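Local coordinates for PixA inclusion body protein (Burkholderia cenocepacia, PDB 4LZK) that is of unknown function but belongs to the PixA family of inclusion body proteins and packs as a six-chain beta-rich assembly, at residues Gly62-Glu67 with Gly73-Val78; Gln103-Ala108 with Phe179-Ala184. All blocks are in the same frame, centred on the assembly; numbering follows the deposited sequence.

In the fold
Both contacts reach the same mixed sheet, in which strands 72-76 and 172-186 run side by side and parallel; L74 N of contact 1 lies 3.0 Å from Q183 O of contact 2, probably a hydrogen bond. Their centres are about 15 Å apart. Contact 1 is the more local and more polar, a partly buried pairing of a loop with the strand it leads into, held mainly by backbone. Contact 2 is buried and made of side chains alone, bringing together parts of strands 96-105 and 172-186 that are far apart in sequence, with strand 154-167 lying between the two in the sheet. Other subunits cover parts of both contacts.

Contact 1: Gly62-Glu67 with Gly73-Val78; sequences GVSSSE and GLKLNV
A single antiparallel bridge joins S64, in the loop that follows strand 53-57, to K75 on strand 72-76, as a hydrogen-bonded pair. S64 N gives its hydrogen to K75 O at 3.0 Å, and K75 N answers to S64 O at 2.9 Å. K75 O also takes a CA-H contact from V63, 3.2 Å from V63 CA, and at the other end S65 CA approaches G73 O.

The side chains sort to two faces. V63, L74 and L76 share one with S65, whose OG is hydrogen-bonded to N57 OD1. Here V63 has CG1 anti to its backbone N (chi1 174°), which puts that methyl 4.1 Å from L74 CD1, while its other methyl, CG2, lies alongside L76 CB at 4.0 Å; I20 of strand 19-26 touches both V63 and L76. On the other face, S64 OG meets the aliphatic part of K75, 3.6 Å from CD, and is hydrogen-bonded to Q183 OE1 of the second subunit. N77 ND2 lies 3.6 Å from G62 O but is hydrogen-bonded to D80 OD2 and P61 O, and N77 OD1 to S106 OG of the second subunit. The antiparallel course resembles an irregular beta hairpin at a subunit interface, one arm a loop and the other strand 72-76.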
# COMPACT_ATOMS: atom_id res chain seq x y z
N GLY C 62 -6.98 -6.99 16.66
CA GLY C 62 -8.27 -6.91 16.02
C GLY C 62 -8.55 -5.52 15.45
O GLY C 62 -9.66 -5.23 15.01
N VAL C 63 -7.55 -4.65 15.46
CA VAL C 63 -7.68 -3.35 14.90
C VAL C 63 -6.82 -3.29 13.61
O VAL C 63 -5.70 -3.69 13.64
CB VAL C 63 -7.19 -2.32 15.92
CG1 VAL C 63 -7.19 -0.95 15.31
CG2 VAL C 63 -8.07 -2.37 17.15
N SER C 64 -7.34 -2.81 12.50
CA SER C 64 -6.50 -2.61 11.27
C SER C 64 -6.96 -1.35 10.60
O SER C 64 -8.03 -0.84 10.90
CB SER C 64 -6.64 -3.78 10.30
OG SER C 64 -7.98 -3.89 9.78
N SER C 65 -6.17 -0.85 9.69
CA SER C 65 -6.57 0.32 8.91
C SER C 65 -5.70 0.43 7.71
O SER C 65 -4.74 -0.35 7.56
CB SER C 65 -6.42 1.58 9.75
OG SER C 65 -5.03 1.88 9.87
N SER C 66 -6.01 1.41 6.88
CA SER C 66 -5.21 1.75 5.68
C SER C 66 -4.29 2.87 6.07
O SER C 66 -4.53 4.05 5.71
CB SER C 66 -6.14 2.26 4.54
OG SER C 66 -7.19 1.32 4.21
N GLU C 67 -3.26 2.54 6.83
CA GLU C 67 -2.41 3.54 7.50
C GLU C 67 -1.95 4.61 6.51
O GLU C 67 -1.37 4.29 5.49
CB GLU C 67 -1.19 2.82 8.11
CG GLU C 67 -1.59 1.81 9.20
CD GLU C 67 -0.49 0.85 9.74
OE1 GLU C 67 0.52 0.51 9.04
OE2 GLU C 67 -0.67 0.42 10.92
N GLY C 73 -10.25 3.74 6.76
CA GLY C 73 -10.69 2.33 6.59
C GLY C 73 -10.48 1.56 7.88
O GLY C 73 -9.97 0.42 7.90
N LEU C 74 -10.83 2.17 9.01
CA LEU C 74 -10.54 1.59 10.32
C LEU C 74 -11.45 0.39 10.56
O LEU C 74 -12.64 0.43 10.27
CB LEU C 74 -10.80 2.60 11.41
CG LEU C 74 -10.47 2.24 12.82
CD1 LEU C 74 -8.98 1.99 13.10
CD2 LEU C 74 -11.01 3.33 13.77
N LYS C 75 -10.88 -0.67 11.07
CA LYS C 75 -11.71 -1.83 11.46
C LYS C 75 -11.35 -2.17 12.84
O LYS C 75 -10.21 -2.40 13.13
CB LYS C 75 -11.46 -3.02 10.58
CG LYS C 75 -12.00 -2.82 9.20
CD LYS C 75 -11.28 -3.69 8.25
CE LYS C 75 -12.10 -4.04 7.03
NZ LYS C 75 -12.86 -5.30 7.34
N LEU C 76 -12.33 -2.23 13.73
CA LEU C 76 -12.00 -2.52 15.10
C LEU C 76 -13.10 -3.38 15.81
O LEU C 76 -14.00 -3.86 15.16
CB LEU C 76 -11.68 -1.22 15.84
CG LEU C 76 -12.81 -0.32 16.38
CD1 LEU C 76 -12.32 1.12 16.66
CD2 LEU C 76 -14.04 -0.25 15.57
N ASN C 77 -12.95 -3.61 17.09
CA ASN C 77 -13.90 -4.43 17.86
C ASN C 77 -14.97 -3.58 18.55
O ASN C 77 -14.65 -2.54 19.13
CB ASN C 77 -13.17 -5.30 18.90
CG ASN C 77 -11.91 -5.94 18.35
OD1 ASN C 77 -11.98 -7.07 17.82
ND2 ASN C 77 -10.73 -5.23 18.48
N VAL C 78 -16.25 -4.00 18.47
CA VAL C 78 -17.22 -3.41 19.38
C VAL C 78 -16.65 -3.40 20.81
O VAL C 78 -16.15 -4.41 21.31
CB VAL C 78 -18.54 -4.20 19.35
CG1 VAL C 78 -19.49 -3.73 20.44
CG2 VAL C 78 -19.13 -4.11 18.00

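Contact 2: Gln103-Ala108 with Phe179-Ala184; sequences QQYSGA and FWVWQA
Y105 lays one face of its ring over the V181 side chain, and this is the tight part of the contact. V181 CG2 stands 3.8 Å from the centroid of the Y105 ring and 2° off the normal, a CH-pi contact squarely over the centre. The other methyl, V181 CG1, is on the same side of the ring but falls just outside its outline, 3.7 Å from Y105 CD2. The two side chains cross at about a right angle; with CG anti to the backbone N (chi1 -175°), the Y105 ring lies over V181, and CE1 is its atom nearest F179.

The F179 side is looser: its CE2 meets Y105 CE1 obliquely at 4.3 Å. The backbones stay apart, 7.4 Å between Y105 CA and V181 CA, with strand 154-167 between them in the sheet. Y105 and S106 together pair with Y157 of that strand, forming a classic beta bulge in which the chain turns a corner at S106. Q104, one residue before Y105, is exposed. The fourth subunit packs N77 on Y105 and G62 on V181. With no hydrogen bond across the segments, shape fit between buried side chains, and not polar pairing, holds them together on one face of the sheet.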
# COMPACT_ATOMS: atom_id res chain seq x y z
N GLN C 103 -19.28 13.77 13.42
CA GLN C 103 -20.64 13.26 13.28
C GLN C 103 -20.80 12.14 12.31
O GLN C 103 -19.93 11.91 11.43
CB GLN C 103 -21.58 14.38 12.90
CG GLN C 103 -21.51 14.92 11.52
CD GLN C 103 -22.21 16.27 11.47
OE1 GLN C 103 -21.63 17.26 11.88
NE2 GLN C 103 -23.44 16.30 10.96
N GLN C 104 -21.90 11.41 12.44
CA GLN C 104 -22.22 10.40 11.48
C GLN C 104 -22.54 11.00 10.16
O GLN C 104 -23.32 11.92 10.06
CB GLN C 104 -23.45 9.61 11.95
CG GLN C 104 -23.95 8.52 10.99
CD GLN C 104 -24.96 7.66 11.67
OE1 GLN C 104 -25.59 8.08 12.67
NE2 GLN C 104 -25.16 6.45 11.17
N TYR C 105 -21.98 10.45 9.10
CA TYR C 105 -22.27 10.88 7.75
C TYR C 105 -23.16 9.84 7.03
O TYR C 105 -24.03 10.20 6.30
CB TYR C 105 -20.93 11.09 7.03
CG TYR C 105 -21.02 11.66 5.64
CD1 TYR C 105 -21.22 13.03 5.42
CD2 TYR C 105 -20.88 10.85 4.52
CE1 TYR C 105 -21.32 13.54 4.12
CE2 TYR C 105 -20.93 11.38 3.23
CZ TYR C 105 -21.17 12.73 3.05
OH TYR C 105 -21.22 13.25 1.81
N SER C 106 -22.84 8.55 7.15
CA SER C 106 -23.58 7.47 6.43
C SER C 106 -23.49 6.24 7.29
O SER C 106 -22.62 6.11 8.09
CB SER C 106 -22.88 7.00 5.10
OG SER C 106 -22.68 8.05 4.16
N GLY C 107 -24.37 5.29 7.05
CA GLY C 107 -24.24 4.01 7.65
C GLY C 107 -24.82 3.80 9.02
O GLY C 107 -25.64 4.54 9.45
N ALA C 108 -24.38 2.75 9.68
CA ALA C 108 -24.85 2.42 11.03
C ALA C 108 -24.20 3.39 12.05
O ALA C 108 -23.10 3.91 11.80
CB ALA C 108 -24.47 0.97 11.38
N PHE C 179 -14.57 20.05 6.21
CA PHE C 179 -14.75 18.73 6.69
C PHE C 179 -14.37 17.66 5.70
O PHE C 179 -14.41 17.89 4.47
CB PHE C 179 -16.19 18.50 7.13
CG PHE C 179 -17.14 18.22 5.99
CD1 PHE C 179 -17.71 19.26 5.30
CD2 PHE C 179 -17.56 16.91 5.69
CE1 PHE C 179 -18.62 19.01 4.25
CE2 PHE C 179 -18.44 16.68 4.64
CZ PHE C 179 -19.00 17.75 3.94
N TRP C 180 -13.98 16.50 6.22
CA TRP C 180 -13.70 15.36 5.37
C TRP C 180 -14.46 14.15 5.93
O TRP C 180 -14.94 14.16 7.10
CB TRP C 180 -12.25 15.04 5.32
CG TRP C 180 -11.67 14.25 6.49
CD1 TRP C 180 -11.53 12.89 6.54
CD2 TRP C 180 -11.16 14.74 7.73
NE1 TRP C 180 -10.95 12.53 7.68
CE2 TRP C 180 -10.76 13.61 8.49
CE3 TRP C 180 -11.00 16.00 8.29
CZ2 TRP C 180 -10.19 13.72 9.77
CZ3 TRP C 180 -10.46 16.11 9.55
CH2 TRP C 180 -10.06 14.98 10.30
N VAL C 181 -14.61 13.12 5.11
CA VAL C 181 -15.31 11.95 5.52
C VAL C 181 -14.35 10.82 5.53
O VAL C 181 -13.53 10.68 4.59
CB VAL C 181 -16.45 11.67 4.54
CG1 VAL C 181 -17.19 10.41 4.83
CG2 VAL C 181 -17.40 12.86 4.49
N TRP C 182 -14.44 9.99 6.56
CA TRP C 182 -13.62 8.82 6.69
C TRP C 182 -14.51 7.65 7.02
O TRP C 182 -15.69 7.83 7.32
CB TRP C 182 -12.52 9.06 7.71
CG TRP C 182 -12.87 9.55 9.05
CD1 TRP C 182 -13.20 10.80 9.42
CD2 TRP C 182 -12.84 8.77 10.28
NE1 TRP C 182 -13.45 10.87 10.78
CE2 TRP C 182 -13.21 9.65 11.34
CE3 TRP C 182 -12.55 7.43 10.57
CZ2 TRP C 182 -13.32 9.24 12.64
CZ3 TRP C 182 -12.65 7.00 11.86
CH2 TRP C 182 -13.05 7.91 12.90
N GLN C 183 -13.97 6.45 7.02
CA GLN C 183 -14.77 5.23 7.09
C GLN C 183 -14.21 4.28 8.16
O GLN C 183 -12.99 4.15 8.35
CB GLN C 183 -14.78 4.48 5.71
CG GLN C 183 -15.08 5.38 4.55
CD GLN C 183 -14.90 4.71 3.17
OE1 GLN C 183 -13.94 3.99 2.95
NE2 GLN C 183 -15.82 4.99 2.26
N ALA C 184 -15.12 3.64 8.88
CA ALA C 184 -14.76 2.76 9.94
C ALA C 184 -15.85 1.63 10.03
O ALA C 184 -16.95 1.78 9.48
CB ALA C 184 -14.67 3.53 11.22